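Local coordinates for protein similar to phosphinothricin acetyltransferase (Bacillus subtilis, PDB 1VHS) that probably acetylates phosphinothricin with acetyl-CoA, inactivating this herbicidal antibiotic and so conferring resistance to it, at residues 19-22 with 23-26. Residues are numbered along the deposited sequence; the frame is centred on the assembly and turned at random.
Sequences IYNS and TIAS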
loop_
_atom_site.group_PDB
_atom_site.type_symbol
_atom_site.label_atom_id
_atom_site.label_comp_id
_atom_site.label_asym_id
_atom_site.label_seq_id
_atom_site.Cartn_x
_atom_site.Cartn_y
_atom_site.Cartn_z
ATOM N N ILE A 19 -2.861 11.270 -4.570
ATOM C CA ILE A 19 -2.650 9.996 -5.250
ATOM C C ILE A 19 -3.710 9.007 -4.768
ATOM O O ILE A 19 -4.303 8.273 -5.559
ATOM C CB ILE A 19 -1.240 9.432 -4.961
ATOM C CG1 ILE A 19 -0.198 10.277 -5.702
ATOM C CG2 ILE A 19 -1.158 7.949 -5.365
ATOM C CD1 ILE A 19 1.235 9.890 -5.416
ATOM N N TYR A 20 -3.941 9.004 -3.463
ATOM C CA TYR A 20 -4.940 8.132 -2.861
ATOM C C TYR A 20 -6.299 8.393 -3.517
ATOM O O TYR A 20 -6.980 7.465 -3.949
ATOM C CB TYR A 20 -5.019 8.416 -1.364
ATOM C CG TYR A 20 -6.014 7.558 -0.622
ATOM C CD1 TYR A 20 -5.707 6.243 -0.273
ATOM C CD2 TYR A 20 -7.258 8.067 -0.256
ATOM C CE1 TYR A 20 -6.613 5.456 0.427
ATOM C CE2 TYR A 20 -8.176 7.290 0.444
ATOM C CZ TYR A 20 -7.845 5.986 0.781
ATOM O OH TYR A 20 -8.747 5.215 1.468
ATOM N N ASN A 21 -6.684 9.664 -3.601
ATOM C CA ASN A 21 -7.964 10.031 -4.203
ATOM C C ASN A 21 -8.090 9.709 -5.682
ATOM O O ASN A 21 -9.189 9.441 -6.171
ATOM C CB ASN A 21 -8.257 11.520 -3.993
ATOM C CG ASN A 21 -8.607 11.844 -2.558
ATOM O OD1 ASN A 21 -9.154 11.007 -1.839
ATOM N ND2 ASN A 21 -8.313 13.066 -2.137
ATOM N N SER A 22 -6.977 9.730 -6.405
ATOM C CA SER A 22 -7.029 9.441 -7.829
ATOM C C SER A 22 -7.417 7.986 -8.084
ATOM O O SER A 22 -7.868 7.646 -9.177
ATOM C CB SER A 22 -5.679 9.742 -8.487
ATOM O OG SER A 22 -4.682 8.853 -8.020
ATOM N N THR A 23 -7.252 7.135 -7.074
ATOM C CA THR A 23 -7.580 5.715 -7.205
ATOM C C THR A 23 -9.006 5.361 -6.766
ATOM O O THR A 23 -9.502 4.276 -7.068
ATOM C CB THR A 23 -6.619 4.836 -6.376
ATOM O OG1 THR A 23 -6.921 4.984 -4.982
ATOM C CG2 THR A 23 -5.169 5.240 -6.621
ATOM N N ILE A 24 -9.666 6.272 -6.060
ATOM C CA ILE A 24 -11.016 6.010 -5.567
ATOM C C ILE A 24 -12.048 5.690 -6.647
ATOM O O ILE A 24 -12.850 4.765 -6.491
ATOM C CB ILE A 24 -11.528 7.195 -4.713
ATOM C CG1 ILE A 24 -10.649 7.343 -3.467
ATOM C CG2 ILE A 24 -12.985 6.969 -4.316
ATOM C CD1 ILE A 24 -11.071 8.463 -2.532
ATOM N N ALA A 25 -12.022 6.447 -7.737
ATOM C CA ALA A 25 -12.965 6.254 -8.836
ATOM C C ALA A 25 -13.020 4.823 -9.367
ATOM O O ALA A 25 -14.104 4.258 -9.536
ATOM C CB ALA A 25 -12.633 7.213 -9.975
ATOM N N SER A 26 -11.855 4.241 -9.633
ATOM C CA SER A 26 -11.786 2.884 -10.163
ATOM C C SER A 26 -12.264 1.833 -9.168
ATOM O O SER A 26 -12.529 0.695 -9.552
ATOM C CB SER A 26 -10.352 2.553 -10.587
ATOM O OG SER A 26 -9.493 2.502 -9.461
HETATM O O HOH W 1 -10.988 9.019 -8.125
HETATM O O HOH W 2 -9.595 5.843 -9.955
#
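Thr23 folds back on Tyr20 in the last part of helix 13-24, a worked example of side chain, i to i+3 backbone bonds and water sharing the carbonyls of one turn. Its OG1 donates to Tyr20 O at 2.7 Å, meeting the carbonyl with a C=O...O angle of 145° and only slightly tilted from its plane. The torsion responsible (chi1 73°) sets the hydroxyl between the backbone N and the carbonyl carbon, and so turns it back over the preceding turn, while CG2 lies 3.3 Å from Ile19 O. Tyr20 O is gripped twice, because Thr23 N also donates to it, from above the carbonyl plane. Ile24 N reaches Asn21 O in the same i to i+3 manner at 3.2 Å, again from well above the plane, a pattern consistent with local 3-10 character. Beside it the Ile24 side chain runs alongside that of Asn21, and CD1 comes to 3.3 Å from Asn21 OD1, an amide oxygen that accepts a hydrogen bond from Val36 N. The same methyl approaches the Tyr20 ring obliquely. This is the first helix of the GNAT fold, laid here against strands 64-72 and 82-89; the Tyr20 ring meets that of Tyr88, predicted to bind acetyl-CoA, and its hydroxyl is hydrogen-bonded to Asp32 and Thr30. Tyr20, Thr23 and Ile24 form the buried, tightly packed side, with Thr23 also against Tyr88, whereas Ala25 and Ser26 are exposed and linked back through water. Water 1 donates to Asn21 O and accepts from Ala25 N at 2.8 Å, standing in for the missing i to i+4 bond, and water 2 links Ser22 O to Ser26 N likewise. Ser26 OG turns back to donate to Thr23 O at 3.0 Å.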